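Local coordinates for lipoprotein (Colwellia psychrerythraea, PDB 3O0Y), which is of unknown function but is a putative lipoprotein of the DUF885 family, grouped with metallopeptidase-like proteins, so a peptidase-related role is possible though unproven, at residues I124-T129 with Q140-L145; D128-L133 with M547-Q552; Q191-S196 with S276-Q281. One frame throughout, in Å; residues are numbered along the deposited sequence.

Contact 1 (I124-T129 with Q140-L145)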
loop_
_atom_site.group_PDB
_atom_site.type_symbol
_atom_site.label_atom_id
_atom_site.label_comp_id
_atom_site.label_asym_id
_atom_site.label_seq_id
_atom_site.Cartn_x
_atom_site.Cartn_y
_atom_site.Cartn_z
ATOM N N ILE A 124 13.197 -2.819 -16.915
ATOM C CA ILE A 124 13.669 -3.241 -15.610
ATOM C C ILE A 124 12.577 -3.425 -14.572
ATOM O O ILE A 124 11.396 -3.114 -14.812
ATOM C CB ILE A 124 14.789 -2.279 -15.088
ATOM C CG1 ILE A 124 14.360 -0.775 -15.031
ATOM C CG2 ILE A 124 16.026 -2.352 -16.007
ATOM C CD1 ILE A 124 13.038 -0.402 -14.304
ATOM N N GLY A 125 12.963 -4.003 -13.443
ATOM C CA GLY A 125 12.010 -4.176 -12.362
ATOM C C GLY A 125 10.922 -5.194 -12.615
ATOM O O GLY A 125 11.099 -6.142 -13.389
ATOM N N TYR A 126 9.755 -4.967 -12.020
ATOM C CA TYR A 126 8.647 -5.895 -12.172
ATOM C C TYR A 126 7.385 -5.082 -11.973
ATOM O O TYR A 126 7.447 -4.049 -11.333
ATOM C CB TYR A 126 8.712 -7.056 -11.153
ATOM C CG TYR A 126 8.360 -6.659 -9.722
ATOM C CD1 TYR A 126 7.080 -6.823 -9.228
ATOM C CD2 TYR A 126 9.270 -5.970 -8.922
ATOM C CE1 TYR A 126 6.751 -6.428 -7.941
ATOM C CE2 TYR A 126 8.933 -5.585 -7.598
ATOM C CZ TYR A 126 7.657 -5.770 -7.147
ATOM O OH TYR A 126 7.259 -5.300 -5.883
ATOM N N ILE A 127 6.266 -5.545 -12.546
ATOM C CA ILE A 127 4.949 -4.892 -12.364
ATOM C C ILE A 127 4.258 -5.399 -11.117
ATOM O O ILE A 127 4.052 -6.610 -10.955
ATOM C CB ILE A 127 4.010 -5.104 -13.550
ATOM C CG1 ILE A 127 4.650 -4.591 -14.867
ATOM C CG2 ILE A 127 2.653 -4.439 -13.295
ATOM C CD1 ILE A 127 5.174 -3.128 -14.774
ATOM N N ASP A 128 4.031 -4.491 -10.187
ATOM C CA ASP A 128 3.353 -4.769 -8.941
ATOM C C ASP A 128 1.841 -4.393 -9.107
ATOM O O ASP A 128 1.505 -3.288 -9.594
ATOM C CB ASP A 128 4.077 -3.961 -7.812
ATOM C CG ASP A 128 3.618 -4.347 -6.438
ATOM O OD1 ASP A 128 4.353 -5.141 -5.797
ATOM O OD2 ASP A 128 2.507 -3.906 -6.032
ATOM N N THR A 129 0.924 -5.273 -8.673
ATOM C CA THR A 129 -0.483 -4.980 -8.824
ATOM C C THR A 129 -0.951 -3.844 -7.961
ATOM O O THR A 129 -2.052 -3.329 -8.218
ATOM C CB THR A 129 -1.400 -6.185 -8.566
ATOM O OG1 THR A 129 -1.170 -6.674 -7.238
ATOM C CG2 THR A 129 -1.085 -7.362 -9.652
ATOM N N GLN A 140 14.079 -5.386 0.362
ATOM C CA GLN A 140 13.838 -5.686 1.771
ATOM C C GLN A 140 12.395 -5.596 2.283
ATOM O O GLN A 140 12.143 -5.993 3.379
ATOM C CB GLN A 140 14.748 -4.745 2.617
ATOM C CG GLN A 140 14.139 -3.393 3.061
ATOM C CD GLN A 140 13.998 -2.334 1.919
ATOM O OE1 GLN A 140 14.343 -2.583 0.758
ATOM N NE2 GLN A 140 13.412 -1.186 2.259
ATOM N N ILE A 141 11.502 -4.965 1.551
ATOM C CA ILE A 141 10.192 -4.590 2.014
ATOM C C ILE A 141 9.072 -5.334 1.292
ATOM O O ILE A 141 8.111 -5.694 1.938
ATOM C CB ILE A 141 9.979 -3.053 2.042
ATOM C CG1 ILE A 141 8.611 -2.643 2.588
ATOM C CG2 ILE A 141 10.182 -2.394 0.650
ATOM C CD1 ILE A 141 8.531 -1.127 2.991
ATOM N N ASN A 142 9.130 -5.495 -0.033
ATOM C CA ASN A 142 8.084 -6.248 -0.763
ATOM C C ASN A 142 8.673 -6.944 -1.988
ATOM O O ASN A 142 9.845 -7.248 -2.020
ATOM C CB ASN A 142 6.866 -5.360 -1.118
ATOM C CG ASN A 142 7.166 -4.370 -2.242
ATOM O OD1 ASN A 142 8.354 -4.051 -2.535
ATOM N ND2 ASN A 142 6.095 -3.904 -2.897
ATOM N N GLY A 143 7.861 -7.186 -2.995
ATOM C CA GLY A 143 8.287 -8.004 -4.116
ATOM C C GLY A 143 7.818 -9.431 -3.905
ATOM O O GLY A 143 7.390 -9.793 -2.812
ATOM N N PRO A 144 7.926 -10.256 -4.969
ATOM C CA PRO A 144 7.221 -11.564 -4.961
ATOM C C PRO A 144 7.682 -12.486 -3.825
ATOM O O PRO A 144 6.868 -13.235 -3.266
ATOM C CB PRO A 144 7.495 -12.128 -6.346
ATOM C CG PRO A 144 8.536 -11.193 -6.983
ATOM C CD PRO A 144 8.436 -9.884 -6.284
ATOM N N LEU A 145 8.951 -12.439 -3.432
ATOM C CA LEU A 145 9.442 -13.359 -2.391
ATOM C C LEU A 145 8.980 -12.980 -0.981
ATOM O O LEU A 145 9.021 -13.793 -0.052
ATOM C CB LEU A 145 10.980 -13.523 -2.498
ATOM C CG LEU A 145 11.404 -14.185 -3.797
ATOM C CD1 LEU A 145 12.953 -14.054 -4.040
ATOM C CD2 LEU A 145 11.016 -15.666 -3.880
HETATM O O HOH W 1 6.481 -2.053 -5.164
HETATM O O HOH W 2 9.098 -2.978 -4.895
#

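Contact 2 (D128-L133 with M547-Q552)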
loop_
_atom_site.group_PDB
_atom_site.type_symbol
_atom_site.label_atom_id
_atom_site.label_comp_id
_atom_site.label_asym_id
_atom_site.label_seq_id
_atom_site.Cartn_x
_atom_site.Cartn_y
_atom_site.Cartn_z
ATOM N N ASP A 128 4.031 -4.491 -10.187
ATOM C CA ASP A 128 3.353 -4.769 -8.941
ATOM C C ASP A 128 1.841 -4.393 -9.107
ATOM O O ASP A 128 1.505 -3.288 -9.594
ATOM C CB ASP A 128 4.077 -3.961 -7.812
ATOM C CG ASP A 128 3.618 -4.347 -6.438
ATOM O OD1 ASP A 128 4.353 -5.141 -5.797
ATOM O OD2 ASP A 128 2.507 -3.906 -6.032
ATOM N N THR A 129 0.924 -5.273 -8.673
ATOM C CA THR A 129 -0.483 -4.980 -8.824
ATOM C C THR A 129 -0.951 -3.844 -7.961
ATOM O O THR A 129 -2.052 -3.329 -8.218
ATOM C CB THR A 129 -1.400 -6.185 -8.566
ATOM O OG1 THR A 129 -1.170 -6.674 -7.238
ATOM C CG2 THR A 129 -1.085 -7.362 -9.652
ATOM N N TRP A 130 -0.140 -3.406 -6.993
ATOM C CA TRP A 130 -0.415 -2.169 -6.233
ATOM C C TRP A 130 0.367 -0.977 -6.766
ATOM O O TRP A 130 -0.224 0.043 -7.107
ATOM C CB TRP A 130 -0.162 -2.414 -4.726
ATOM C CG TRP A 130 0.120 -1.202 -3.935
ATOM C CD1 TRP A 130 -0.803 -0.204 -3.639
ATOM C CD2 TRP A 130 1.338 -0.827 -3.301
ATOM N NE1 TRP A 130 -0.204 0.773 -2.893
ATOM C CE2 TRP A 130 1.121 0.426 -2.690
ATOM C CE3 TRP A 130 2.619 -1.413 -3.211
ATOM C CZ2 TRP A 130 2.122 1.088 -1.983
ATOM C CZ3 TRP A 130 3.617 -0.737 -2.521
ATOM C CH2 TRP A 130 3.340 0.457 -1.875
ATOM N N MET A 131 1.695 -1.116 -6.864
ATOM C CA MET A 131 2.586 0.014 -7.119
ATOM C C MET A 131 2.917 0.241 -8.564
ATOM O O MET A 131 3.559 1.242 -8.879
ATOM C CB MET A 131 3.908 -0.135 -6.300
ATOM C CG MET A 131 4.391 1.125 -5.592
ATOM S SD MET A 131 5.912 1.171 -4.618
ATOM C CE MET A 131 7.038 1.293 -6.016
ATOM N N GLY A 132 2.405 -0.611 -9.453
ATOM C CA GLY A 132 2.789 -0.545 -10.862
ATOM C C GLY A 132 4.258 -0.889 -11.023
ATOM O O GLY A 132 4.777 -1.780 -10.333
ATOM N N LEU A 133 4.958 -0.146 -11.890
ATOM C CA LEU A 133 6.360 -0.447 -12.114
ATOM C C LEU A 133 7.142 -0.248 -10.818
ATOM O O LEU A 133 7.138 0.852 -10.246
ATOM C CB LEU A 133 6.951 0.419 -13.202
ATOM C CG LEU A 133 8.452 0.274 -13.559
ATOM C CD1 LEU A 133 8.830 -1.151 -13.975
ATOM C CD2 LEU A 133 8.848 1.346 -14.626
ATOM N N MET A 547 13.817 4.501 -0.382
ATOM C CA MET A 547 14.915 4.144 -1.318
ATOM C C MET A 547 14.473 3.015 -2.275
ATOM O O MET A 547 14.811 3.043 -3.430
ATOM C CB MET A 547 16.189 3.729 -0.579
ATOM C CG MET A 547 16.952 4.848 0.162
ATOM S SD MET A 547 18.228 4.302 1.400
ATOM C CE MET A 547 19.198 3.185 0.292
ATOM N N ALA A 548 13.670 2.069 -1.801
ATOM C CA ALA A 548 13.172 0.917 -2.599
ATOM C C ALA A 548 11.961 1.279 -3.419
ATOM O O ALA A 548 11.680 0.610 -4.411
ATOM C CB ALA A 548 12.792 -0.280 -1.650
ATOM N N TRP A 549 11.183 2.271 -2.955
ATOM C CA TRP A 549 9.905 2.704 -3.571
ATOM C C TRP A 549 9.891 4.173 -3.985
ATOM O O TRP A 549 9.087 4.951 -3.523
ATOM C CB TRP A 549 8.738 2.501 -2.603
ATOM C CG TRP A 549 8.408 1.135 -2.228
ATOM C CD1 TRP A 549 8.823 -0.031 -2.814
ATOM C CD2 TRP A 549 7.481 0.744 -1.200
ATOM N NE1 TRP A 549 8.259 -1.107 -2.181
ATOM C CE2 TRP A 549 7.439 -0.660 -1.182
ATOM C CE3 TRP A 549 6.712 1.445 -0.272
ATOM C CZ2 TRP A 549 6.656 -1.364 -0.281
ATOM C CZ3 TRP A 549 5.961 0.755 0.642
ATOM C CH2 TRP A 549 5.903 -0.641 0.610
ATOM N N PRO A 550 10.826 4.606 -4.834
ATOM C CA PRO A 550 10.826 5.990 -5.243
ATOM C C PRO A 550 9.496 6.538 -5.717
ATOM O O PRO A 550 8.823 5.965 -6.566
ATOM C CB PRO A 550 11.866 6.048 -6.380
ATOM C CG PRO A 550 12.425 4.739 -6.464
ATOM C CD PRO A 550 11.593 3.762 -5.719
ATOM N N GLY A 551 9.126 7.671 -5.115
ATOM C CA GLY A 551 7.919 8.417 -5.415
ATOM C C GLY A 551 6.687 8.061 -4.630
ATOM O O GLY A 551 5.728 8.875 -4.575
ATOM N N GLN A 552 6.637 6.859 -4.085
ATOM C CA GLN A 552 5.445 6.328 -3.410
ATOM C C GLN A 552 5.108 7.229 -2.220
ATOM O O GLN A 552 3.903 7.474 -1.991
ATOM C CB GLN A 552 5.525 4.847 -3.019
ATOM C CG GLN A 552 4.206 4.252 -2.468
ATOM C CD GLN A 552 3.843 4.603 -1.060
ATOM O OE1 GLN A 552 4.718 4.788 -0.206
ATOM N NE2 GLN A 552 2.503 4.595 -0.740
#

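Contact 3 (Q191-S196 with S276-Q281)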
loop_
_atom_site.group_PDB
_atom_site.type_symbol
_atom_site.label_atom_id
_atom_site.label_comp_id
_atom_site.label_asym_id
_atom_site.label_seq_id
_atom_site.Cartn_x
_atom_site.Cartn_y
_atom_site.Cartn_z
ATOM N N GLN A 191 22.174 -4.534 -17.477
ATOM C CA GLN A 191 21.959 -3.154 -17.908
ATOM C C GLN A 191 22.376 -2.123 -16.858
ATOM O O GLN A 191 21.937 -0.970 -16.936
ATOM C CB GLN A 191 20.456 -2.920 -18.035
ATOM C CG GLN A 191 19.826 -3.436 -19.211
ATOM C CD GLN A 191 18.302 -3.213 -19.137
ATOM O OE1 GLN A 191 17.838 -2.066 -19.089
ATOM N NE2 GLN A 191 17.549 -4.287 -19.204
ATOM N N ASN A 192 23.097 -2.545 -15.826
ATOM C CA ASN A 192 23.531 -1.679 -14.739
ATOM C C ASN A 192 22.373 -1.103 -13.907
ATOM O O ASN A 192 22.490 -0.067 -13.298
ATOM C CB ASN A 192 24.348 -0.521 -15.260
ATOM C CG ASN A 192 25.659 -1.000 -15.881
ATOM O OD1 ASN A 192 26.393 -1.829 -15.292
ATOM N ND2 ASN A 192 25.958 -0.484 -17.057
ATOM N N TRP A 193 21.296 -1.848 -13.851
ATOM C CA TRP A 193 20.201 -1.487 -12.971
ATOM C C TRP A 193 20.183 -2.486 -11.806
ATOM O O TRP A 193 19.851 -3.675 -11.978
ATOM C CB TRP A 193 18.907 -1.578 -13.757
ATOM C CG TRP A 193 17.712 -1.111 -12.979
ATOM C CD1 TRP A 193 17.006 -1.810 -12.061
ATOM C CD2 TRP A 193 17.136 0.193 -13.045
ATOM N NE1 TRP A 193 15.979 -1.009 -11.564
ATOM C CE2 TRP A 193 16.074 0.233 -12.133
ATOM C CE3 TRP A 193 17.429 1.339 -13.772
ATOM C CZ2 TRP A 193 15.274 1.359 -11.987
ATOM C CZ3 TRP A 193 16.661 2.450 -13.623
ATOM C CH2 TRP A 193 15.614 2.476 -12.701
ATOM N N LEU A 194 20.574 -2.005 -10.628
ATOM C CA LEU A 194 20.526 -2.847 -9.437
ATOM C C LEU A 194 20.410 -2.067 -8.161
ATOM O O LEU A 194 20.656 -0.912 -8.139
ATOM C CB LEU A 194 21.693 -3.827 -9.350
ATOM C CG LEU A 194 23.141 -3.476 -9.650
ATOM C CD1 LEU A 194 23.419 -2.024 -9.609
ATOM C CD2 LEU A 194 24.025 -4.377 -8.727
ATOM N N PRO A 195 20.030 -2.746 -7.091
ATOM C CA PRO A 195 19.711 -1.962 -5.894
ATOM C C PRO A 195 20.987 -1.362 -5.288
ATOM O O PRO A 195 22.100 -1.874 -5.519
ATOM C CB PRO A 195 19.065 -3.002 -4.975
ATOM C CG PRO A 195 18.667 -4.135 -5.898
ATOM C CD PRO A 195 19.781 -4.181 -6.868
ATOM N N SER A 196 20.832 -0.334 -4.460
ATOM C CA SER A 196 21.869 0.084 -3.575
ATOM C C SER A 196 22.289 -1.059 -2.659
ATOM O O SER A 196 21.554 -2.045 -2.453
ATOM C CB SER A 196 21.501 1.267 -2.731
ATOM O OG SER A 196 20.584 0.837 -1.715
ATOM N N SER A 276 22.365 6.187 -2.532
ATOM C CA SER A 276 21.058 5.834 -1.982
ATOM C C SER A 276 19.874 6.050 -2.891
ATOM O O SER A 276 18.892 5.278 -2.843
ATOM C CB SER A 276 20.781 6.573 -0.669
ATOM O OG SER A 276 21.857 6.462 0.227
ATOM N N GLY A 277 19.930 7.075 -3.721
ATOM C CA GLY A 277 18.759 7.427 -4.500
ATOM C C GLY A 277 18.769 6.887 -5.929
ATOM O O GLY A 277 19.805 6.460 -6.481
ATOM N N ILE A 278 17.605 6.933 -6.530
ATOM C CA ILE A 278 17.376 6.367 -7.862
ATOM C C ILE A 278 18.079 7.139 -8.993
ATOM O O ILE A 278 18.301 6.546 -10.055
ATOM C CB ILE A 278 15.835 6.195 -8.150
ATOM C CG1 ILE A 278 15.573 5.034 -9.147
ATOM C CG2 ILE A 278 15.231 7.486 -8.651
ATOM C CD1 ILE A 278 15.786 3.628 -8.558
ATOM N N TRP A 279 18.455 8.386 -8.739
ATOM C CA TRP A 279 19.211 9.201 -9.692
ATOM C C TRP A 279 20.502 8.463 -10.127
ATOM O O TRP A 279 21.066 8.704 -11.253
ATOM C CB TRP A 279 19.595 10.544 -9.074
ATOM C CG TRP A 279 20.471 10.415 -7.870
ATOM C CD1 TRP A 279 20.053 10.322 -6.552
ATOM C CD2 TRP A 279 21.919 10.291 -7.828
ATOM N NE1 TRP A 279 21.130 10.134 -5.731
ATOM C CE2 TRP A 279 22.287 10.135 -6.472
ATOM C CE3 TRP A 279 22.919 10.306 -8.800
ATOM C CZ2 TRP A 279 23.642 9.977 -6.066
ATOM C CZ3 TRP A 279 24.257 10.215 -8.406
ATOM C CH2 TRP A 279 24.604 10.058 -7.042
ATOM N N ALA A 280 20.977 7.571 -9.271
ATOM C CA ALA A 280 22.317 6.893 -9.546
ATOM C C ALA A 280 22.201 5.728 -10.537
ATOM O O ALA A 280 23.227 5.126 -10.967
ATOM C CB ALA A 280 22.930 6.396 -8.271
ATOM N N GLN A 281 20.960 5.365 -10.869
ATOM C CA GLN A 281 20.714 4.372 -11.900
ATOM C C GLN A 281 20.824 5.030 -13.269
ATOM O O GLN A 281 20.678 6.255 -13.399
ATOM C CB GLN A 281 19.307 3.792 -11.762
ATOM C CG GLN A 281 18.982 3.171 -10.428
ATOM C CD GLN A 281 19.747 1.911 -10.026
ATOM O OE1 GLN A 281 20.359 1.193 -10.853
ATOM N NE2 GLN A 281 19.736 1.644 -8.724
#

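Contact 1 (I124-T129 with Q140-L145)
Asp128 and Gly143 make the nearest backbone approach, their CA atoms 7.6 Å apart, where strand 126-128 passes the loop that starts helix 144-154. Tyr126 bridges that distance. Chi1 of 73° sets CG between the backbone N and the carbonyl carbon, and the ring beyond it reaches Gly143 and Pro144. Pro144 CD sits over one ring face, 4.3 Å from the ring centroid of Tyr126, a CH-pi contact; just after the N-cap, proline costs the helix no needed N-H. Glycine suits position 143, because its phi of 96° would press a side chain against the preceding carbonyl, and its bare CA comes within 3.4 Å of Tyr126 OH. That hydroxyl donates to Asp128 OD1 at 2.9 Å, on the anti side, 24° out of the carboxylate plane. It does not bond Asn142 directly. Instead, one water donates to both Tyr126 OH (3.1 Å) and Asn142 OD1 (2.7 Å), and a second accepts from Asn142 ND2 (3.0 Å) and donates weakly to the hydroxyl. Asn142 OD1 also takes the indole N-H of Trp549. Around this buried contact, Tyr126 touches Glu76 of helix 73-92, and Pro144 packs on Ile181 of helix 174-190.

Contact 2 (D128-L133 with M547-Q552)
A Met-aromatic contact between Met131 and Trp549 joins the Asx-turn loop after strand 126-128 to the chain leaving helix 536-548, whose end Trp549 marks. Met131 SD lies over the five-membered ring of Trp549, 3.6 Å from that ring's centroid. The bend at chi3 (79°) carries the terminal methyl CE back toward Trp549 CB and CD1, so an unbranched, flexible methionine can follow the indole surface. Trp130 meets the same face further along, over the six-membered ring. It arrives edge-on in a T-shaped pair, with planes 71° apart and six-membered ring centroids separated by 4.9 Å; its leading atom CH2 stands 3.6 Å from Trp549 CZ3. The methionine chain also lies against Trp130, placing CG over a face of that indole, and the two residues cover one face of Trp549 side by side. Gln552 also joins in: its amide NE2 comes to the Trp130 edge, 3.7 Å from CZ2, while its CB touches Met131 SD. The polar end of Gln552 is held by Arg545, at OE1, and by Tyr556, at NE2. A sulfate, probably from the crystallisation liquor, lies about 5 Å from the Gln552 side chain. Asp128 shapes the loop that presents both side chains. Its OD2 accepts from Trp130 N at 2.9 Å and from Met131 N at 3.0 Å, the latter nearly straight (162°), the donors approaching from opposite faces of the carboxylate. Gly132, with positive phi, then lets the chain fold back. No hydrogen bond crosses between the segments: cohesion probably comes from dispersion and from ring edge and sulfur meeting an electron-rich indole face, while the polar groups spend their bonds on shaping the loop and on neighbours outside it, as Trp549 NE1 does on Asn142 OD1.

Contact 3 (Q191-S196 with S276-Q281)
Gln281 pairs its side-chain amide with the backbone of Leu194, tying the loop between helices 174-190 and 197-210 to a short 3-10 turn ahead of helix 284-296. NE2 donates to Leu194 O at 2.8 Å and OE1 accepts from Leu194 N at 3.2 Å, so a single amide serves both polar groups of one residue, much as a neighbouring strand would. The second bond is the more bent, 145° at the hydrogen. Glutamine suits the place because it offers donor and acceptor side by side. Chi2 of -66° turns CD, and with it the amide, to Leu194, while CB and CG lie on the Trp193 face: CG 4.0 Å from the centroid of the six-membered ring, CB 3.5 Å from Trp193 CZ3. Ile278 CD1 adds an apolar contact with Trp193 CZ2, while the indole N-H bonds Pro135 O. Just upstream, Asn192 takes the positive phi of a Schellman motif that ends helix 174-190; its carbonyl bonds Arg273, which also reaches Gln281 OE1 weakly. Tyr287 of helix 284-296 meets both Trp193 and Ile278, and Ser196, the N-cap residue, stands at the start of helix 197-210 against Met547 of helix 536-548.

How the contacts relate
Contacts 1 and 2 lie nearer the centre of the structure and share Asp128, whose carboxylate serves both; contact 1 is wholly buried, contact 2 partly so. Contact 3 is also largely buried but lies about 23 Å from the chain's centre, against about 9 Å for the centre of contact 2. Their chemistry differs as well. Contact 1 bridges its polar groups with two waters, contact 2 relies on rings and sulfur, and contact 3 alone has direct hydrogen bonds between its segments. The three adjoin: Ile124 packs on Trp193, Met547 on Ser196 and Ser276, and Pro550 on Ile278, joining loops and the end of helix 536-548.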